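Local atomic coordinates of double Glycine Motif Protease domain from AMS/PCAT Transporter (Lachnospiraceae bacterium C6A11, PDB entry 6MPZ), a protein that probably cleaves the leader peptide from lantibiotic-type precursor peptides after a double-glycine motif, as the C39 peptidase domain of a peptide-secreting AMS/PCAT transporter. Residues Q7-G12 with L36-K41; K76-E81 with C138-P143; F91-H96 with V103-F108. All coordinates share one frame; numbering follows the deposited sequence.

Contact 1 (Q7-G12 with L36-K41)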
loop_
_atom_site.group_PDB
_atom_site.type_symbol
_atom_site.label_atom_id
_atom_site.label_comp_id
_atom_site.label_asym_id
_atom_site.label_seq_id
_atom_site.Cartn_x
_atom_site.Cartn_y
_atom_site.Cartn_z
ATOM N N GLN A 7 -4.672 -6.768 13.959
ATOM C CA GLN A 7 -5.656 -6.858 12.901
ATOM C C GLN A 7 -5.651 -5.558 12.119
ATOM O O GLN A 7 -5.181 -4.538 12.631
ATOM C CB GLN A 7 -7.079 -7.100 13.481
ATOM C CG GLN A 7 -7.373 -8.519 13.966
ATOM C CD GLN A 7 -7.106 -9.572 12.896
ATOM O OE1 GLN A 7 -6.254 -10.430 13.080
ATOM N NE2 GLN A 7 -7.819 -9.497 11.760
ATOM N N PRO A 8 -6.185 -5.592 10.876
ATOM C CA PRO A 8 -6.437 -4.354 10.155
ATOM C C PRO A 8 -7.521 -3.534 10.848
ATOM O O PRO A 8 -8.376 -4.073 11.531
ATOM C CB PRO A 8 -6.904 -4.815 8.763
ATOM C CG PRO A 8 -6.853 -6.302 8.733
ATOM C CD PRO A 8 -6.680 -6.779 10.133
ATOM N N VAL A 9 -7.444 -2.226 10.667
ATOM C CA VAL A 9 -8.417 -1.291 11.145
ATOM C C VAL A 9 -9.442 -1.096 10.046
ATOM O O VAL A 9 -9.098 -0.830 8.884
ATOM C CB VAL A 9 -7.710 0.053 11.463
ATOM C CG1 VAL A 9 -8.694 1.216 11.647
ATOM C CG2 VAL A 9 -6.843 -0.143 12.712
ATOM N N THR A 10 -10.704 -1.184 10.410
ATOM C CA THR A 10 -11.805 -0.880 9.499
ATOM C C THR A 10 -12.521 0.423 9.819
ATOM O O THR A 10 -13.372 0.822 9.037
ATOM C CB THR A 10 -12.858 -1.973 9.551
ATOM O OG1 THR A 10 -13.679 -1.764 10.688
ATOM C CG2 THR A 10 -12.227 -3.357 9.665
ATOM N N ARG A 11 -12.211 1.064 10.961
ATOM C CA ARG A 11 -13.003 2.208 11.471
ATOM C C ARG A 11 -12.286 3.547 11.343
ATOM O O ARG A 11 -12.728 4.396 10.579
ATOM C CB ARG A 11 -13.426 1.975 12.914
ATOM C CG ARG A 11 -14.898 2.363 13.183
ATOM C CD ARG A 11 -15.864 1.255 13.595
ATOM N NE ARG A 11 -16.810 0.822 12.550
ATOM C CZ ARG A 11 -17.750 -0.106 12.698
ATOM N NH1 ARG A 11 -17.946 -0.722 13.864
ATOM N NH2 ARG A 11 -18.525 -0.420 11.661
ATOM N N GLY A 12 -11.206 3.752 12.079
ATOM C CA GLY A 12 -10.532 5.057 12.074
ATOM C C GLY A 12 -9.280 4.965 11.250
ATOM O O GLY A 12 -9.337 4.573 10.120
ATOM N N LEU A 36 4.393 -4.328 6.651
ATOM C CA LEU A 36 5.074 -5.349 7.450
ATOM C C LEU A 36 5.365 -4.913 8.902
ATOM O O LEU A 36 5.125 -5.671 9.847
ATOM C CB LEU A 36 6.371 -5.780 6.749
ATOM C CG LEU A 36 6.112 -6.613 5.467
ATOM C CD1 LEU A 36 7.373 -6.692 4.588
ATOM C CD2 LEU A 36 5.570 -8.018 5.812
ATOM N N ALA A 37 5.833 -3.671 9.059
ATOM C CA ALA A 37 6.117 -3.089 10.364
ATOM C C ALA A 37 4.854 -2.921 11.221
ATOM O O ALA A 37 4.920 -3.122 12.415
ATOM C CB ALA A 37 6.850 -1.761 10.192
ATOM N N TYR A 38 3.704 -2.596 10.601
ATOM C CA TYR A 38 2.412 -2.522 11.306
ATOM C C TYR A 38 2.072 -3.878 11.945
ATOM O O TYR A 38 1.570 -3.924 13.081
ATOM C CB TYR A 38 1.279 -2.071 10.361
ATOM C CG TYR A 38 -0.117 -2.094 10.960
ATOM C CD1 TYR A 38 -0.609 -1.014 11.716
ATOM C CD2 TYR A 38 -0.941 -3.205 10.811
ATOM C CE1 TYR A 38 -1.909 -1.039 12.264
ATOM C CE2 TYR A 38 -2.234 -3.254 11.362
ATOM C CZ TYR A 38 -2.712 -2.199 12.103
ATOM O OH TYR A 38 -4.002 -2.280 12.592
ATOM N N TYR A 39 2.341 -4.967 11.223
ATOM C CA TYR A 39 2.065 -6.340 11.734
ATOM C C TYR A 39 3.254 -6.923 12.503
ATOM O O TYR A 39 3.204 -8.082 12.922
ATOM C CB TYR A 39 1.668 -7.271 10.584
ATOM C CG TYR A 39 0.327 -6.924 9.982
ATOM C CD1 TYR A 39 -0.850 -7.272 10.637
ATOM C CD2 TYR A 39 0.229 -6.226 8.759
ATOM C CE1 TYR A 39 -2.101 -6.954 10.093
ATOM C CE2 TYR A 39 -1.001 -5.895 8.217
ATOM C CZ TYR A 39 -2.172 -6.261 8.883
ATOM O OH TYR A 39 -3.411 -5.942 8.382
ATOM N N LYS A 40 4.295 -6.103 12.710
ATOM C CA LYS A 40 5.529 -6.498 13.385
ATOM C C LYS A 40 6.223 -7.692 12.708
ATOM O O LYS A 40 6.780 -8.540 13.382
ATOM C CB LYS A 40 5.288 -6.728 14.892
ATOM C CG LYS A 40 5.009 -5.414 15.648
ATOM C CD LYS A 40 4.093 -5.488 16.836
ATOM C CE LYS A 40 4.715 -6.113 18.056
ATOM N NZ LYS A 40 4.032 -5.556 19.258
ATOM N N LYS A 41 6.169 -7.744 11.376
ATOM C CA LYS A 41 6.948 -8.722 10.587
ATOM C C LYS A 41 8.218 -8.057 10.183
ATOM O O LYS A 41 8.231 -7.177 9.335
ATOM C CB LYS A 41 6.168 -9.251 9.391
ATOM C CG LYS A 41 5.057 -10.196 9.840
ATOM C CD LYS A 41 4.037 -10.390 8.728
ATOM C CE LYS A 41 2.855 -11.231 9.187
ATOM N NZ LYS A 41 3.317 -12.620 9.487
#
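Two consecutive tyrosines at the end of helix 27-38, Tyr-38 and Tyr-39, receive the extended N-terminal segment Gln-7 to Val-9. The tight part centres on the phenol of Tyr-38. Its CG lies anti to the backbone N (chi1 174°), which carries the ring out to the loop, and OH donates a short hydrogen bond of 2.5 Å to Gln-7 O. That oxygen sits at the ring edge, and the hydroxyl approaches in the plane of the carbonyl, at 154° to the C=O bond. CG2 of Val-9 closes in on the same Tyr-38 OH at 3.6 Å, its side chain crossing the tyrosine at about a right angle. Tyr-39 OH meets the ring of Pro-8 at CG, 3.5 Å away, while Tyr-38 CD2 stands over the centre of the Tyr-39 ring. The periphery is looser: Gln-7 is exposed, its CB directed away from the helix end and its side chain packed on Pro-143, while Lys-40, also exposed, has the positive phi of a Schellman motif that ends the helix. Beyond van der Waals contacts of carbon with the two phenol oxygens, the one polar grip is on a main-chain carbonyl, so it does not depend on the Gln-7 side chain.

Contact 2 (K76-E81 with C138-P143). With 16P (3,6,9,12,15,18-hexaoxaicosane), chain I.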
loop_
_atom_site.group_PDB
_atom_site.type_symbol
_atom_site.label_atom_id
_atom_site.label_comp_id
_atom_site.label_asym_id
_atom_site.label_seq_id
_atom_site.Cartn_x
_atom_site.Cartn_y
_atom_site.Cartn_z
ATOM N N LYS A 76 -4.699 -9.232 -1.402
ATOM C CA LYS A 76 -5.578 -9.150 -2.559
ATOM C C LYS A 76 -5.549 -7.759 -3.183
ATOM O O LYS A 76 -5.420 -6.775 -2.486
ATOM C CB LYS A 76 -6.996 -9.501 -2.139
ATOM C CG LYS A 76 -7.174 -10.998 -1.870
ATOM C CD LYS A 76 -8.626 -11.409 -1.681
ATOM C CE LYS A 76 -9.187 -11.084 -0.296
ATOM N NZ LYS A 76 -10.104 -12.134 0.273
ATOM N N GLY A 77 -5.651 -7.706 -4.503
ATOM C CA GLY A 77 -5.718 -6.450 -5.274
ATOM C C GLY A 77 -7.136 -6.121 -5.757
ATOM O O GLY A 77 -7.776 -6.918 -6.437
ATOM N N TYR A 78 -7.594 -4.912 -5.460
ATOM C CA TYR A 78 -8.891 -4.451 -5.881
ATOM C C TYR A 78 -8.767 -3.186 -6.692
ATOM O O TYR A 78 -7.863 -2.392 -6.487
ATOM C CB TYR A 78 -9.736 -4.105 -4.667
ATOM C CG TYR A 78 -10.237 -5.275 -3.860
ATOM C CD1 TYR A 78 -9.500 -5.785 -2.840
ATOM C CD2 TYR A 78 -11.480 -5.820 -4.097
ATOM C CE1 TYR A 78 -9.969 -6.831 -2.069
ATOM C CE2 TYR A 78 -11.968 -6.861 -3.328
ATOM C CZ TYR A 78 -11.195 -7.350 -2.316
ATOM O OH TYR A 78 -11.655 -8.389 -1.560
ATOM N N ARG A 79 -9.706 -3.018 -7.617
ATOM C CA ARG A 79 -10.021 -1.741 -8.201
ATOM C C ARG A 79 -11.287 -1.226 -7.481
ATOM O O ARG A 79 -12.312 -1.920 -7.432
ATOM C CB ARG A 79 -10.288 -1.885 -9.669
ATOM C CG ARG A 79 -10.766 -0.627 -10.344
ATOM C CD ARG A 79 -10.728 -0.829 -11.851
ATOM N NE ARG A 79 -10.088 0.339 -12.391
ATOM C CZ ARG A 79 -8.895 0.409 -12.953
ATOM N NH1 ARG A 79 -8.155 -0.662 -13.211
ATOM N NH2 ARG A 79 -8.488 1.621 -13.351
ATOM N N TYR A 80 -11.163 -0.021 -6.914
ATOM C CA TYR A 80 -12.189 0.634 -6.123
ATOM C C TYR A 80 -12.271 2.049 -6.653
ATOM O O TYR A 80 -11.267 2.653 -6.911
ATOM C CB TYR A 80 -11.762 0.777 -4.682
ATOM C CG TYR A 80 -11.834 -0.440 -3.791
ATOM C CD1 TYR A 80 -12.845 -1.357 -3.895
ATOM C CD2 TYR A 80 -10.893 -0.619 -2.778
ATOM C CE1 TYR A 80 -12.915 -2.464 -3.029
ATOM C CE2 TYR A 80 -10.949 -1.731 -1.914
ATOM C CZ TYR A 80 -11.959 -2.626 -2.049
ATOM O OH TYR A 80 -11.996 -3.687 -1.207
ATOM N N GLU A 81 -13.469 2.571 -6.782
ATOM C CA GLU A 81 -13.649 4.027 -6.864
ATOM C C GLU A 81 -13.412 4.607 -5.466
ATOM O O GLU A 81 -13.524 3.881 -4.452
ATOM C CB GLU A 81 -15.035 4.362 -7.416
ATOM C CG GLU A 81 -16.206 3.780 -6.681
ATOM C CD GLU A 81 -17.364 3.502 -7.575
ATOM O OE1 GLU A 81 -17.519 4.224 -8.620
ATOM O OE2 GLU A 81 -18.051 2.526 -7.187
ATOM N N CYS A 138 -5.779 -0.787 -5.215
ATOM C CA CYS A 138 -5.654 -0.841 -3.800
ATOM C C CYS A 138 -5.255 -2.240 -3.421
ATOM O O CYS A 138 -5.929 -3.182 -3.803
ATOM C CB CYS A 138 -7.000 -0.529 -3.127
ATOM S SG CYS A 138 -7.003 -0.702 -1.317
ATOM N N LEU A 139 -4.182 -2.368 -2.655
ATOM C CA LEU A 139 -3.745 -3.670 -2.204
ATOM C C LEU A 139 -4.115 -3.738 -0.739
ATOM O O LEU A 139 -3.738 -2.875 0.008
ATOM C CB LEU A 139 -2.234 -3.848 -2.431
ATOM C CG LEU A 139 -1.700 -3.405 -3.827
ATOM C CD1 LEU A 139 -0.175 -3.455 -3.902
ATOM C CD2 LEU A 139 -2.361 -4.170 -4.968
ATOM N N ILE A 140 -4.820 -4.815 -0.375
ATOM C CA ILE A 140 -5.525 -4.999 0.859
ATOM C C ILE A 140 -4.906 -6.229 1.513
ATOM O O ILE A 140 -4.667 -7.240 0.838
ATOM C CB ILE A 140 -7.036 -5.189 0.558
ATOM C CG1 ILE A 140 -7.665 -3.859 0.088
ATOM C CG2 ILE A 140 -7.796 -5.799 1.747
ATOM C CD1 ILE A 140 -8.010 -2.918 1.226
ATOM N N PHE A 141 -4.581 -6.118 2.804
ATOM C CA PHE A 141 -3.812 -7.146 3.498
ATOM C C PHE A 141 -4.518 -7.566 4.757
ATOM O O PHE A 141 -5.219 -6.770 5.377
ATOM C CB PHE A 141 -2.397 -6.659 3.850
ATOM C CG PHE A 141 -1.614 -6.158 2.667
ATOM C CD1 PHE A 141 -0.914 -7.039 1.855
ATOM C CD2 PHE A 141 -1.571 -4.804 2.357
ATOM C CE1 PHE A 141 -0.217 -6.578 0.764
ATOM C CE2 PHE A 141 -0.865 -4.367 1.271
ATOM C CZ PHE A 141 -0.186 -5.236 0.485
ATOM N N LYS A 142 -4.308 -8.821 5.131
ATOM C CA LYS A 142 -4.931 -9.421 6.295
ATOM C C LYS A 142 -3.901 -10.446 6.811
ATOM O O LYS A 142 -3.212 -11.088 6.003
ATOM C CB LYS A 142 -6.259 -10.085 5.867
ATOM C CG LYS A 142 -6.859 -11.183 6.732
ATOM C CD LYS A 142 -8.358 -11.038 7.057
ATOM C CE LYS A 142 -8.501 -10.183 8.315
ATOM N NZ LYS A 142 -9.883 -10.008 8.848
ATOM N N PRO A 143 -3.774 -10.596 8.144
ATOM C CA PRO A 143 -2.910 -11.643 8.680
ATOM C C PRO A 143 -3.389 -13.082 8.431
ATOM O O PRO A 143 -4.546 -13.309 8.082
ATOM C CB PRO A 143 -2.860 -11.356 10.191
ATOM C CG PRO A 143 -3.897 -10.382 10.450
ATOM C CD PRO A 143 -4.215 -9.678 9.194
HETATM C C1 16P I . -5.027 -0.901 -14.523
HETATM C C2 16P I . -5.652 -2.293 -14.745
HETATM O O1 16P I . -7.052 -2.197 -15.113
HETATM C C3 16P I . -7.808 -3.410 -15.217
HETATM C C4 16P I . -9.288 -3.022 -15.400
HETATM O O2 16P I . -10.155 -4.055 -14.870
HETATM C C5 16P I . -10.399 -3.805 -13.490
HETATM C C6 16P I . -11.314 -4.744 -12.705
HETATM O O3 16P I . -12.458 -3.909 -12.397
HETATM C C7 16P I . -13.189 -4.216 -11.238
HETATM C C8 16P I . -14.469 -3.400 -11.189
HETATM O O4 16P I . -14.213 -1.995 -11.557
HETATM C C9 16P I . -14.445 -1.027 -10.544
HETATM C C10 16P I . -14.974 0.288 -11.078
HETATM O O5 16P I . -16.414 0.228 -10.979
HETATM C C11 16P I . -17.111 1.443 -11.307
HETATM C C12 16P I . -18.158 1.226 -12.419
HETATM O O6 16P I . -18.426 2.429 -13.187
HETATM C C13 16P I . -17.730 2.596 -14.439
HETATM C C14 16P I . -17.961 3.962 -15.070
#
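The rings of Tyr-78 and Tyr-80 lie against each other: OH of Tyr-80 stands over the centre of the Tyr-78 ring, 3.4 Å above its plane, and Tyr-78 CB in turn covers the centre of one face of Tyr-80. At the edge of the Tyr-80 ring sits the sulfur of Cys-138, 5.2 Å from SG to the ring centroid, a sulfur-aromatic contact made with SG anti to the backbone N (chi1 175°). CG1 of Ile-140 reaches Tyr-78 CD1 obliquely at 4.0 Å, the two side chains crossing at about a right angle. The guanidinium of Arg-79 has the bound polyether at its edge, with NH1 2.7 Å from O1 of 16P, and the aliphatic part of its chain lies along the same molecule. Strands 74-79 and 137-142 form here an antiparallel pair at one margin of the sheet of the C39 peptidase domain, a papain-like (clan CA) fold. Lys-76 and Ile-140 are a hydrogen-bonded pair, as are Tyr-78 and Cys-138; the bond from Tyr-78 N to Cys-138 O, 2.9 Å, is nearly straight at 177°. Between them Gly-77 faces Leu-139, whose CD2 packs on Gly-77 CA at 4.1 Å and whose side chain also meets helix 61-70. Along its other side, strand 74-79 receives the bound leader peptide, through backbone hydrogen bonds from Gly-77 and through Arg-79 N, which hydrogen-bonds one of its polar side chains.

Contact 3 (F91-H96 with V103-F108); sequences FPCIIH and VVLKGF
Strands 93-97 and 101-109 form a beta hairpin in the middle of the antiparallel sheet, and this contact is its buried body. Cys-93 with Leu-105 and Ile-95 with Val-103 are hydrogen-bonded pairs, each closed by two N-H...O bonds; the shortest runs from Leu-105 N to Cys-93 O at 2.8 Å. Ile-94 and Val-104 form the non-hydrogen-bonded pair between them, their side chains turned to the face on which helix 27-38 packs through Ser-31. On the other face SG of Cys-93, held between its own backbone N and carbonyl carbon (chi1 59°), touches Leu-105 CB at 3.7 Å. Ile-95 likewise holds CG1 between its backbone N and carbonyl carbon, where it meets Val-103 CG2 at 3.6 Å. Val-103 also touches Asp-117, which with Cys-27 and His-101 has the geometry of a Cys-His-Asp triad, consistent with the active site of a C39 cysteine peptidase. The hairpin thus passes close to the probable catalytic centre at one end, and at the other it is distorted by a classic beta bulge, in which Lys-106 and Gly-107 both face Tyr-114. There the Phe-91 ring lies with one face on the bulge glycine, a CH-pi contact of 3.8 Å from Gly-107 CA to the ring centroid, only 6° off the ring normal. At the backbone angles of Gly-107 (phi 148°) any side chain would run into Lys-106 O. Leu-105 runs beside Phe-91, pointing the same way, and its CD2 is 3.9 Å from Phe-91 CE1. Phe-108 crosses Phe-91 at about a right angle, with CE2 4.0 Å from Phe-91 CZ. The cis peptide bond before Pro-92 joins Phe-91 to the hairpin, and Pro-92 CB rests on Val-104 CG1 at 3.8 Å.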
loop_
_atom_site.group_PDB
_atom_site.type_symbol
_atom_site.label_atom_id
_atom_site.label_comp_id
_atom_site.label_asym_id
_atom_site.label_seq_id
_atom_site.Cartn_x
_atom_site.Cartn_y
_atom_site.Cartn_z
ATOM N N PHE A 91 -7.248 -0.834 6.755
ATOM C CA PHE A 91 -6.013 -0.064 6.907
ATOM C C PHE A 91 -5.018 -0.742 7.839
ATOM O O PHE A 91 -5.418 -1.375 8.813
ATOM C CB PHE A 91 -6.330 1.366 7.329
ATOM C CG PHE A 91 -7.465 1.956 6.548
ATOM C CD1 PHE A 91 -7.290 2.324 5.239
ATOM C CD2 PHE A 91 -8.748 2.084 7.109
ATOM C CE1 PHE A 91 -8.361 2.837 4.481
ATOM C CE2 PHE A 91 -9.821 2.585 6.363
ATOM C CZ PHE A 91 -9.622 2.971 5.038
ATOM N N PRO A 92 -3.716 -0.674 7.524
ATOM C CA PRO A 92 -3.184 0.034 6.341
ATOM C C PRO A 92 -3.393 -0.789 5.055
ATOM O O PRO A 92 -3.596 -2.018 5.109
ATOM C CB PRO A 92 -1.691 0.126 6.667
ATOM C CG PRO A 92 -1.431 -1.164 7.385
ATOM C CD PRO A 92 -2.645 -1.381 8.245
ATOM N N CYS A 93 -3.359 -0.111 3.941
ATOM C CA CYS A 93 -3.420 -0.730 2.606
ATOM C C CYS A 93 -2.469 0.084 1.724
ATOM O O CYS A 93 -2.108 1.242 2.077
ATOM C CB CYS A 93 -4.858 -0.710 2.002
ATOM S SG CYS A 93 -5.613 0.949 1.807
ATOM N N ILE A 94 -2.088 -0.481 0.588
ATOM C CA ILE A 94 -1.205 0.217 -0.342
ATOM C C ILE A 94 -2.055 0.649 -1.524
ATOM O O ILE A 94 -2.864 -0.147 -2.022
ATOM C CB ILE A 94 -0.009 -0.691 -0.811
ATOM C CG1 ILE A 94 0.917 -1.041 0.384
ATOM C CG2 ILE A 94 0.805 0.033 -1.867
ATOM C CD1 ILE A 94 2.023 -2.046 0.118
ATOM N N ILE A 95 -1.859 1.898 -1.979
ATOM C CA ILE A 95 -2.623 2.419 -3.066
ATOM C C ILE A 95 -1.693 3.027 -4.115
ATOM O O ILE A 95 -0.643 3.597 -3.776
ATOM C CB ILE A 95 -3.717 3.439 -2.637
ATOM C CG1 ILE A 95 -3.127 4.709 -1.996
ATOM C CG2 ILE A 95 -4.694 2.781 -1.711
ATOM C CD1 ILE A 95 -4.102 5.865 -1.770
ATOM N N HIS A 96 -2.109 2.865 -5.379
ATOM C CA HIS A 96 -1.439 3.407 -6.573
ATOM C C HIS A 96 -1.785 4.912 -6.651
ATOM O O HIS A 96 -2.896 5.298 -6.340
ATOM C CB HIS A 96 -1.951 2.581 -7.781
ATOM C CG HIS A 96 -1.190 2.775 -9.062
ATOM N ND1 HIS A 96 0.184 2.870 -9.125
ATOM C CD2 HIS A 96 -1.623 2.819 -10.343
ATOM C CE1 HIS A 96 0.555 3.012 -10.379
ATOM N NE2 HIS A 96 -0.521 2.976 -11.138
ATOM N N VAL A 103 1.854 4.702 -2.247
ATOM C CA VAL A 103 1.844 5.241 -0.913
ATOM C C VAL A 103 1.053 4.303 0.001
ATOM O O VAL A 103 0.313 3.432 -0.478
ATOM C CB VAL A 103 1.291 6.651 -0.891
ATOM C CG1 VAL A 103 2.093 7.555 -1.827
ATOM C CG2 VAL A 103 -0.215 6.674 -1.234
ATOM N N VAL A 104 1.221 4.484 1.320
ATOM C CA VAL A 104 0.462 3.704 2.315
ATOM C C VAL A 104 -0.706 4.510 2.860
ATOM O O VAL A 104 -0.480 5.581 3.416
ATOM C CB VAL A 104 1.321 3.277 3.502
ATOM C CG1 VAL A 104 0.460 2.474 4.505
ATOM C CG2 VAL A 104 2.465 2.433 3.005
ATOM N N LEU A 105 -1.927 3.982 2.701
ATOM C CA LEU A 105 -3.140 4.642 3.214
ATOM C C LEU A 105 -3.459 4.117 4.620
ATOM O O LEU A 105 -3.676 2.870 4.816
ATOM C CB LEU A 105 -4.336 4.440 2.282
ATOM C CG LEU A 105 -5.714 5.059 2.632
ATOM C CD1 LEU A 105 -5.613 6.551 2.886
ATOM C CD2 LEU A 105 -6.738 4.842 1.537
ATOM N N LYS A 106 -3.461 5.054 5.579
ATOM C CA LYS A 106 -3.708 4.754 6.973
ATOM C C LYS A 106 -5.174 4.888 7.357
ATOM O O LYS A 106 -5.609 4.214 8.293
ATOM C CB LYS A 106 -2.881 5.652 7.873
ATOM C CG LYS A 106 -1.376 5.467 7.697
ATOM C CD LYS A 106 -0.608 6.367 8.634
ATOM C CE LYS A 106 -0.673 7.787 8.123
ATOM N NZ LYS A 106 0.060 8.716 8.971
ATOM N N GLY A 107 -5.911 5.722 6.611
ATOM C CA GLY A 107 -7.359 5.902 6.743
ATOM C C GLY A 107 -7.775 7.312 6.406
ATOM O O GLY A 107 -6.995 8.077 5.836
ATOM N N PHE A 108 -8.989 7.657 6.838
ATOM C CA PHE A 108 -9.646 8.948 6.571
ATOM C C PHE A 108 -10.166 9.543 7.876
ATOM O O PHE A 108 -10.538 8.799 8.804
ATOM C CB PHE A 108 -10.818 8.729 5.626
ATOM C CG PHE A 108 -10.422 8.153 4.279
ATOM C CD1 PHE A 108 -9.949 8.979 3.248
ATOM C CD2 PHE A 108 -10.533 6.783 4.028
ATOM C CE1 PHE A 108 -9.579 8.458 2.030
ATOM C CE2 PHE A 108 -10.156 6.250 2.796
ATOM C CZ PHE A 108 -9.694 7.083 1.797
#

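Overall arrangement
From the N terminus, contact 1 closes first, bringing the leading loop back to the end of helix 27-38. Contact 2 opens later, at strand 74-79, and closes only near the C terminus with strand 137-142; contact 3, a short hairpin, opens and closes within that span. Contacts 2 and 3 share one sheet, in which strands 137-142 and 93-97 are neighbours: Leu-139 N probably donates a hydrogen bond to Ile-94 O, and the sulfurs of Cys-138 and Cys-93 pack together. Contact 1 reaches both others. Val-9 O probably accepts a hydrogen bond from Phe-91 N, and Gln-7 and Tyr-39 pack on Pro-143, tying loop and helix end to the sheet.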